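Local atomic coordinates of ricin B lectin (Clostridium thermocellum, PDB entry 3VSF), a protein that probably hydrolyses beta-1,3-galactan from the chain end as an exo-acting family 43 glycoside hydrolase carrying a galactose-binding ricin-type lectin domain. Residues Ile117-Val122 and Ser184-Val189. Numbering follows the deposited sequence.
Sequences IERPKV and SRDCNV
D186 OD2 comes up to the R119 guanidinium at a slant, neither over its face nor at its edge, and the carboxylate and guanidinium planes are 47° apart. R119 NE reaches D186 OD2 at 3.1 Å, a salt bridge whose hydrogen bond is weak because the N-H points well off the oxygen (124°). K121, bent at chi2 and again at chi4, lays CG, CD and CE over one face of the N188 amide at OD1, CG 3.4 Å from OD1, while NZ bonds to G60 O. That same OD1 accepts V189 N in its carbonyl plane, and N188 ND2 donates to P237 O, fixing the amide's rotation. The R119 chain runs extended from CG to NE, and its CD packs 3.7 Å from D186 CG; NH1 turns to a weak bond with P289 O. At the other oxygen of D186, the carboxylate of E118 stands nearly perpendicular, OE1 4.2 Å from D186 OD1, a like-charge approach probably eased by R119 and by R77, which forms a salt bridge with E118. Strands 116-124 and 187-191 are the innermost of successive four-stranded antiparallel blades in the five-bladed beta-propeller of family 43. Here 117-122 and 187-189 run nearly parallel, 9° apart, their axes 6.5 Å apart at closest; no backbone hydrogen bond joins them, and the contact is made largely through side chains, with R119, K121 and V189 pointing across. C187 SG sits 3.5 Å from R119 O. V189 CG2 packs against K121 CB at 3.5 Å.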
ATOM      1  N   ILE A 117      12.889   7.016  18.330  1.00 75.41           N
ATOM      2  CA  ILE A 117      12.411   7.809  17.204  1.00 74.43           C
ATOM      3  C   ILE A 117      11.860   6.904  16.111  1.00 76.09           C
ATOM      4  O   ILE A 117      12.535   5.983  15.655  1.00 77.58           O
ATOM      5  CB  ILE A 117      13.509   8.716  16.625  1.00 75.65           C
ATOM      6  CG1 ILE A 117      13.668   9.965  17.491  1.00 77.23           C
ATOM      7  CG2 ILE A 117      13.169   9.117  15.200  1.00 76.26           C
ATOM      8  CD1 ILE A 117      14.425  11.083  16.815  1.00 79.40           C
ATOM      9  N   GLU A 118      10.625   7.170  15.699  1.00 72.59           N
ATOM     10  CA  GLU A 118       9.969   6.339  14.702  1.00 73.93           C
ATOM     11  C   GLU A 118       9.081   7.157  13.772  1.00 72.62           C
ATOM     12  O   GLU A 118       8.597   8.229  14.139  1.00 69.47           O
ATOM     13  CB  GLU A 118       9.167   5.225  15.379  1.00 74.69           C
ATOM     14  CG  GLU A 118       8.135   5.710  16.386  1.00 73.46           C
ATOM     15  CD  GLU A 118       7.622   4.592  17.277  1.00 77.56           C
ATOM     16  OE1 GLU A 118       6.435   4.635  17.666  1.00 79.30           O
ATOM     17  OE2 GLU A 118       8.404   3.672  17.592  1.00 72.48           O
ATOM     18  N   ARG A 119       8.879   6.639  12.565  1.00 70.53           N
ATOM     19  CA  ARG A 119       8.076   7.310  11.547  1.00 70.30           C
ATOM     20  C   ARG A 119       8.580   8.715  11.220  1.00 69.74           C
ATOM     21  O   ARG A 119       7.824   9.683  11.304  1.00 68.42           O
ATOM     22  CB  ARG A 119       6.604   7.355  11.965  1.00 70.00           C
ATOM     23  CG  ARG A 119       6.003   5.983  12.196  1.00 67.17           C
ATOM     24  CD  ARG A 119       4.503   6.053  12.400  1.00 68.60           C
ATOM     25  NE  ARG A 119       3.916   4.719  12.446  1.00 69.26           N
ATOM     26  CZ  ARG A 119       3.644   3.989  11.369  1.00 70.80           C
ATOM     27  NH1 ARG A 119       3.907   4.466  10.159  1.00 68.75           N
ATOM     28  NH2 ARG A 119       3.111   2.782  11.500  1.00 71.55           N
ATOM     29  N   PRO A 120       9.862   8.827  10.842  1.00 68.57           N
ATOM     30  CA  PRO A 120      10.421  10.118  10.433  1.00 68.96           C
ATOM     31  C   PRO A 120      10.018  10.467   9.004  1.00 68.53           C
ATOM     32  O   PRO A 120      10.168   9.641   8.104  1.00 70.94           O
ATOM     33  CB  PRO A 120      11.929   9.876  10.508  1.00 69.22           C
ATOM     34  CG  PRO A 120      12.079   8.427  10.212  1.00 71.64           C
ATOM     35  CD  PRO A 120      10.873   7.755  10.811  1.00 68.45           C
ATOM     36  N   LYS A 121       9.510  11.678   8.804  1.00 69.42           N
ATOM     37  CA  LYS A 121       9.097  12.123   7.478  1.00 69.56           C
ATOM     38  C   LYS A 121       9.817  13.411   7.095  1.00 73.92           C
ATOM     39  O   LYS A 121      10.155  14.223   7.957  1.00 73.09           O
ATOM     40  CB  LYS A 121       7.583  12.333   7.432  1.00 67.63           C
ATOM     41  CG  LYS A 121       6.773  11.112   7.836  1.00 68.04           C
ATOM     42  CD  LYS A 121       7.062   9.930   6.927  1.00 68.95           C
ATOM     43  CE  LYS A 121       6.252   8.709   7.330  1.00 69.93           C
ATOM     44  NZ  LYS A 121       6.576   8.250   8.709  1.00 70.07           N
ATOM     45  N   VAL A 122      10.051  13.595   5.799  1.00 73.17           N
ATOM     46  CA  VAL A 122      10.731  14.789   5.308  1.00 74.09           C
ATOM     47  C   VAL A 122       9.897  15.528   4.267  1.00 76.35           C
ATOM     48  O   VAL A 122       9.361  14.923   3.337  1.00 78.81           O
ATOM     49  CB  VAL A 122      12.109  14.450   4.709  1.00 75.00           C
ATOM     50  CG1 VAL A 122      12.664  15.638   3.939  1.00 76.21           C
ATOM     51  CG2 VAL A 122      13.072  14.019   5.804  1.00 74.35           C
ATOM     52  N   SER A 184       1.369  13.187  20.844  1.00 65.99           N
ATOM     53  CA  SER A 184       1.743  13.055  19.441  1.00 66.53           C
ATOM     54  C   SER A 184       2.617  11.829  19.212  1.00 70.18           C
ATOM     55  O   SER A 184       3.824  11.862  19.458  1.00 68.19           O
ATOM     56  CB  SER A 184       2.468  14.313  18.962  1.00 64.24           C
ATOM     57  OG  SER A 184       2.936  14.162  17.634  1.00 61.08           O
ATOM     58  N   ARG A 185       2.003  10.747  18.742  1.00 70.89           N
ATOM     59  CA  ARG A 185       2.738   9.519  18.453  1.00 70.96           C
ATOM     60  C   ARG A 185       2.924   9.318  16.950  1.00 69.37           C
ATOM     61  O   ARG A 185       3.657  10.069  16.308  1.00 68.47           O
ATOM     62  CB  ARG A 185       2.046   8.310  19.087  1.00 71.44           C
ATOM     63  CG  ARG A 185       2.061   8.328  20.608  1.00 72.30           C
ATOM     64  CD  ARG A 185       1.897   6.932  21.185  1.00 76.47           C
ATOM     65  NE  ARG A 185       2.185   6.894  22.616  1.00 72.04           N
ATOM     66  CZ  ARG A 185       1.258   6.885  23.567  1.00 72.81           C
ATOM     67  NH1 ARG A 185      -0.028   6.906  23.243  1.00 74.50           N
ATOM     68  NH2 ARG A 185       1.615   6.850  24.844  1.00 71.17           N
ATOM     69  N   ASP A 186       2.270   8.301  16.395  1.00 70.36           N
ATOM     70  CA  ASP A 186       2.349   8.041  14.961  1.00 67.03           C
ATOM     71  C   ASP A 186       2.007   9.303  14.180  1.00 64.46           C
ATOM     72  O   ASP A 186       0.964   9.915  14.403  1.00 65.58           O
ATOM     73  CB  ASP A 186       1.418   6.894  14.563  1.00 71.31           C
ATOM     74  CG  ASP A 186       1.909   5.546  15.054  1.00 74.01           C
ATOM     75  OD1 ASP A 186       2.658   5.514  16.054  1.00 72.97           O
ATOM     76  OD2 ASP A 186       1.548   4.520  14.439  1.00 69.26           O
ATOM     77  N   CYS A 187       2.890   9.691  13.265  1.00 63.00           N
ATOM     78  CA  CYS A 187       2.752  10.968  12.576  1.00 65.10           C
ATOM     79  C   CYS A 187       3.048  10.881  11.082  1.00 68.36           C
ATOM     80  O   CYS A 187       3.420   9.826  10.568  1.00 69.62           O
ATOM     81  CB  CYS A 187       3.679  12.004  13.210  1.00 64.55           C
ATOM     82  SG  CYS A 187       5.431  11.591  13.062  1.00 67.29           S
ATOM     83  N   ASN A 188       2.880  12.009  10.397  1.00 67.95           N
ATOM     84  CA  ASN A 188       3.178  12.114   8.974  1.00 68.00           C
ATOM     85  C   ASN A 188       3.064  13.564   8.509  1.00 66.98           C
ATOM     86  O   ASN A 188       2.389  14.373   9.144  1.00 66.46           O
ATOM     87  CB  ASN A 188       2.241  11.220   8.161  1.00 67.33           C
ATOM     88  CG  ASN A 188       2.894  10.685   6.902  1.00 69.84           C
ATOM     89  OD1 ASN A 188       3.778  11.321   6.328  1.00 69.81           O
ATOM     90  ND2 ASN A 188       2.466   9.505   6.469  1.00 68.14           N
ATOM     91  N   VAL A 189       3.728  13.891   7.404  1.00 67.36           N
ATOM     92  CA  VAL A 189       3.724  15.258   6.891  1.00 65.82           C
ATOM     93  C   VAL A 189       3.057  15.359   5.524  1.00 68.04           C
ATOM     94  O   VAL A 189       2.987  14.380   4.781  1.00 66.90           O
ATOM     95  CB  VAL A 189       5.151  15.829   6.794  1.00 67.10           C
ATOM     96  CG1 VAL A 189       5.798  15.874   8.169  1.00 69.72           C
ATOM     97  CG2 VAL A 189       5.988  15.003   5.831  1.00 69.06           C
TER